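Local structure of integron cassette protein VCH_CASS2 (Vibrio cholerae, 3GK6) at residues L55-K66 against I91-L102. The protein is of unconfirmed cellular function but probably binds cationic drug-like compounds, as a single-domain relative of effector-binding modules, and is encoded on a mobile integron gene cassette. Numbering follows the deposited sequence.
Sequences LWEKFYLNAAPK and IACSDTLSPQLL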
loop_
_atom_site.group_PDB
_atom_site.type_symbol
_atom_site.label_atom_id
_atom_site.label_comp_id
_atom_site.label_asym_id
_atom_site.label_seq_id
_atom_site.Cartn_x
_atom_site.Cartn_y
_atom_site.Cartn_z
ATOM N N LEU A 55 3.782 -6.570 10.254
ATOM C CA LEU A 55 4.539 -5.451 9.693
ATOM C C LEU A 55 3.994 -4.118 10.215
ATOM O O LEU A 55 4.753 -3.268 10.671
ATOM C CB LEU A 55 4.489 -5.497 8.173
ATOM C CG LEU A 55 5.242 -4.384 7.431
ATOM C CD1 LEU A 55 6.751 -4.548 7.608
ATOM C CD2 LEU A 55 4.861 -4.401 5.967
ATOM N N TRP A 56 2.675 -3.942 10.180
ATOM C CA TRP A 56 2.087 -2.705 10.694
ATOM C C TRP A 56 2.236 -2.512 12.204
ATOM O O TRP A 56 2.432 -1.389 12.663
ATOM C CB TRP A 56 0.640 -2.520 10.221
ATOM C CG TRP A 56 0.614 -2.111 8.784
ATOM C CD1 TRP A 56 0.361 -2.908 7.702
ATOM C CD2 TRP A 56 0.919 -0.815 8.269
ATOM N NE1 TRP A 56 0.470 -2.175 6.540
ATOM C CE2 TRP A 56 0.810 -0.886 6.863
ATOM C CE3 TRP A 56 1.258 0.410 8.863
ATOM C CZ2 TRP A 56 1.035 0.220 6.038
ATOM C CZ3 TRP A 56 1.482 1.508 8.035
ATOM C CH2 TRP A 56 1.363 1.398 6.641
ATOM N N GLU A 57 2.162 -3.598 12.973
ATOM C CA GLU A 57 2.393 -3.506 14.409
ATOM C C GLU A 57 3.818 -3.007 14.694
ATOM O O GLU A 57 4.029 -2.169 15.571
ATOM C CB GLU A 57 2.139 -4.851 15.094
ATOM C CG GLU A 57 1.510 -4.714 16.466
ATOM C CD GLU A 57 0.176 -3.993 16.412
ATOM O OE1 GLU A 57 -0.657 -4.353 15.552
ATOM O OE2 GLU A 57 -0.040 -3.064 17.222
ATOM N N LYS A 58 4.788 -3.501 13.934
ATOM C CA LYS A 58 6.158 -3.004 14.044
ATOM C C LYS A 58 6.252 -1.515 13.695
ATOM O O LYS A 58 6.979 -0.762 14.345
ATOM C CB LYS A 58 7.102 -3.790 13.143
ATOM C CG LYS A 58 8.565 -3.526 13.470
ATOM C CD LYS A 58 9.446 -3.622 12.259
ATOM C CE LYS A 58 9.996 -5.009 12.058
ATOM N NZ LYS A 58 11.460 -4.915 11.738
ATOM N N PHE A 59 5.531 -1.102 12.656
ATOM C CA PHE A 59 5.486 0.304 12.255
ATOM C C PHE A 59 4.877 1.157 13.375
ATOM O O PHE A 59 5.431 2.192 13.749
ATOM C CB PHE A 59 4.701 0.468 10.944
ATOM C CG PHE A 59 4.658 1.886 10.426
ATOM C CD1 PHE A 59 5.571 2.324 9.487
ATOM C CD2 PHE A 59 3.692 2.771 10.874
ATOM C CE1 PHE A 59 5.536 3.629 9.014
ATOM C CE2 PHE A 59 3.648 4.067 10.408
ATOM C CZ PHE A 59 4.569 4.496 9.471
ATOM N N TYR A 60 3.748 0.713 13.925
ATOM C CA TYR A 60 3.136 1.433 15.037
ATOM C C TYR A 60 4.127 1.564 16.194
ATOM O O TYR A 60 4.255 2.627 16.804
ATOM C CB TYR A 60 1.868 0.729 15.528
ATOM C CG TYR A 60 0.823 0.502 14.460
ATOM C CD1 TYR A 60 0.665 1.398 13.405
ATOM C CD2 TYR A 60 -0.024 -0.599 14.519
ATOM C CE1 TYR A 60 -0.301 1.188 12.428
ATOM C CE2 TYR A 60 -0.991 -0.815 13.554
ATOM C CZ TYR A 60 -1.127 0.081 12.515
ATOM O OH TYR A 60 -2.090 -0.143 11.561
ATOM N N LEU A 61 4.828 0.472 16.478
ATOM C CA LEU A 61 5.757 0.413 17.601
ATOM C C LEU A 61 6.986 1.296 17.393
ATOM O O LEU A 61 7.319 2.118 18.247
ATOM C CB LEU A 61 6.199 -1.034 17.839
ATOM C CG LEU A 61 7.312 -1.189 18.877
ATOM C CD1 LEU A 61 6.826 -0.630 20.198
ATOM C CD2 LEU A 61 7.771 -2.644 19.026
ATOM N N ASN A 62 7.649 1.131 16.253
ATOM C CA ASN A 62 8.958 1.729 16.028
ATOM C C ASN A 62 8.959 3.045 15.248
ATOM O O ASN A 62 9.847 3.880 15.439
ATOM C CB ASN A 62 9.874 0.720 15.331
ATOM C CG ASN A 62 10.184 -0.486 16.198
ATOM O OD1 ASN A 62 10.848 -0.371 17.225
ATOM N ND2 ASN A 62 9.707 -1.655 15.782
ATOM N N ALA A 63 7.965 3.230 14.382
ATOM C CA ALA A 63 7.972 4.335 13.425
ATOM C C ALA A 63 6.951 5.433 13.715
ATOM O O ALA A 63 7.237 6.609 13.534
ATOM C CB ALA A 63 7.778 3.806 12.008
ATOM N N ALA A 64 5.759 5.053 14.151
ATOM C CA ALA A 64 4.714 6.042 14.395
ATOM C C ALA A 64 5.123 7.158 15.371
ATOM O O ALA A 64 4.806 8.323 15.134
ATOM C CB ALA A 64 3.414 5.369 14.841
ATOM N N PRO A 65 5.833 6.816 16.463
ATOM C CA PRO A 65 6.183 7.883 17.411
ATOM C C PRO A 65 7.070 8.963 16.786
ATOM O O PRO A 65 7.201 10.051 17.345
ATOM C CB PRO A 65 6.949 7.137 18.515
ATOM C CG PRO A 65 6.492 5.717 18.405
ATOM C CD PRO A 65 6.264 5.490 16.939
ATOM N N LYS A 66 7.662 8.659 15.637
ATOM C CA LYS A 66 8.574 9.579 14.967
ATOM C C LYS A 66 7.916 10.388 13.848
ATOM O O LYS A 66 8.571 11.212 13.208
ATOM C CB LYS A 66 9.777 8.809 14.417
ATOM C CG LYS A 66 10.690 8.266 15.500
ATOM C CD LYS A 66 11.778 7.379 14.930
ATOM C CE LYS A 66 12.696 6.868 16.030
ATOM N NZ LYS A 66 11.936 6.193 17.125
ATOM N N ILE A 91 5.737 -2.700 2.081
ATOM C CA ILE A 91 6.475 -1.724 2.867
ATOM C C ILE A 91 5.538 -0.760 3.581
ATOM O O ILE A 91 4.797 -0.008 2.940
ATOM C CB ILE A 91 7.479 -0.912 2.003
ATOM C CG1 ILE A 91 8.236 -1.838 1.043
ATOM C CG2 ILE A 91 8.418 -0.127 2.898
ATOM C CD1 ILE A 91 9.325 -1.152 0.211
ATOM N N ALA A 92 5.573 -0.801 4.909
ATOM C CA ALA A 92 4.832 0.133 5.747
ATOM C C ALA A 92 5.748 1.329 5.962
ATOM O O ALA A 92 6.823 1.210 6.564
ATOM C CB ALA A 92 4.452 -0.518 7.076
ATOM N N CYS A 93 5.349 2.482 5.441
ATOM C CA CYS A 93 6.319 3.553 5.308
ATOM C C CYS A 93 5.683 4.927 5.323
ATOM O O CYS A 93 4.463 5.061 5.321
ATOM C CB CYS A 93 7.113 3.358 4.014
ATOM S SG CYS A 93 6.068 3.275 2.517
ATOM N N SER A 94 6.531 5.955 5.327
ATOM C CA SER A 94 6.057 7.326 5.342
ATOM C C SER A 94 7.074 8.231 4.662
ATOM O O SER A 94 8.268 7.929 4.597
ATOM C CB SER A 94 5.807 7.795 6.784
ATOM O OG SER A 94 5.395 9.153 6.836
ATOM N N ASP A 95 6.594 9.345 4.150
ATOM C CA ASP A 95 7.458 10.225 3.389
ATOM C C ASP A 95 8.467 10.982 4.264
ATOM O O ASP A 95 9.540 11.353 3.791
ATOM C CB ASP A 95 6.638 11.161 2.495
ATOM C CG ASP A 95 5.624 11.995 3.263
ATOM O OD1 ASP A 95 5.422 11.782 4.479
ATOM O OD2 ASP A 95 5.015 12.883 2.626
ATOM N N THR A 96 8.147 11.172 5.542
ATOM C CA THR A 96 9.002 11.984 6.410
ATOM C C THR A 96 10.059 11.177 7.166
ATOM O O THR A 96 11.005 11.741 7.703
ATOM C CB THR A 96 8.187 12.810 7.425
ATOM O OG1 THR A 96 7.500 11.929 8.323
ATOM C CG2 THR A 96 7.182 13.708 6.707
ATOM N N LEU A 97 9.896 9.862 7.218
ATOM C CA LEU A 97 10.907 9.020 7.842
ATOM C C LEU A 97 12.158 8.995 6.977
ATOM O O LEU A 97 12.097 9.293 5.788
ATOM C CB LEU A 97 10.367 7.605 8.042
ATOM C CG LEU A 97 9.209 7.522 9.031
ATOM C CD1 LEU A 97 8.564 6.146 8.966
ATOM C CD2 LEU A 97 9.682 7.840 10.458
ATOM N N SER A 98 13.295 8.662 7.586
ATOM C CA SER A 98 14.551 8.486 6.863
ATOM C C SER A 98 15.301 7.285 7.441
ATOM O O SER A 98 15.195 7.008 8.634
ATOM C CB SER A 98 15.412 9.759 6.931
ATOM O OG SER A 98 15.546 10.232 8.258
ATOM N N PRO A 99 16.056 6.563 6.594
ATOM C CA PRO A 99 16.691 5.299 6.992
ATOM C C PRO A 99 17.719 5.451 8.117
ATOM O O PRO A 99 18.426 4.493 8.432
ATOM C CB PRO A 99 17.381 4.823 5.705
ATOM C CG PRO A 99 16.751 5.595 4.603
ATOM C CD PRO A 99 16.346 6.909 5.193
ATOM N N GLN A 100 17.796 6.634 8.716
ATOM C CA GLN A 100 18.684 6.848 9.848
ATOM C C GLN A 100 18.057 7.726 10.928
ATOM O O GLN A 100 18.736 8.199 11.835
ATOM C CB GLN A 100 20.032 7.393 9.381
ATOM C CG GLN A 100 20.904 6.326 8.736
ATOM C CD GLN A 100 22.118 6.902 8.039
ATOM O OE1 GLN A 100 22.089 8.033 7.557
ATOM N NE2 GLN A 100 23.193 6.122 7.979
ATOM N N LEU A 101 16.754 7.946 10.810
ATOM C CA LEU A 101 15.950 8.394 11.938
ATOM C C LEU A 101 15.187 7.167 12.436
ATOM O O LEU A 101 14.423 7.241 13.398
ATOM C CB LEU A 101 14.982 9.510 11.526
ATOM C CG LEU A 101 13.967 10.001 12.568
ATOM C CD1 LEU A 101 14.639 10.833 13.657
ATOM C CD2 LEU A 101 12.832 10.785 11.911
ATOM N N LEU A 102 15.428 6.032 11.776
ATOM C CA LEU A 102 14.695 4.791 12.030
ATOM C C LEU A 102 15.521 3.553 11.654
ATOM O O LEU A 102 15.814 3.332 10.480
ATOM C CB LEU A 102 13.392 4.797 11.224
ATOM C CG LEU A 102 12.415 3.646 11.454
ATOM C CD1 LEU A 102 11.924 3.654 12.887
ATOM C CD2 LEU A 102 11.242 3.747 10.477
HETATM O O HOH W 1 9.005 11.722 10.531
#
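Helix 52-62 lies against strand 88-94 of the antiparallel barrel, and at the centre of this helix-on-barrel packing A92 is enclosed by L55, W56 and F59. The axes of segments 55-62 and 91-94 run 29° apart, 8.6 Å from each other at closest approach. A92 CB stands almost squarely over the six-membered ring of W56, 3.4 Å from its centroid, a CH-pi contact. From the other sides, L55 CG lies 4.0 Å and F59 CD1 3.9 Å from A92 CB. With CG anti to the backbone N (chi1 -177°), the F59 ring reaches down to the strand backbone, its CD1 close to A92 O, while W56 CZ3 and A63 CB pack over its opposite faces. Past the strand end, L97 CD1 touches both F59 CE1 and A63 CB. L102 forks over N62 and A63, its CD2 on A63 CB and its CD1 3.3 Å from N62 O. The K66 side chain slides past L101 in the opposite direction, with K66 CD 3.1 Å from L101 O. No direct hydrogen bond joins the two segments; a water bridges them, donating to K66 O at 2.8 Å and lying 2.7 Å from T96 OG1, which also bonds S71. Strand 88-94 is held between strands 18-39 and 73-78. W56 meets Y157 edge-to-face and lies near a bound polyether, probably from the crystallisation liquor, consistent with a pocket beside this helix, while F35 of strand 18-39 packs against K58 and N62.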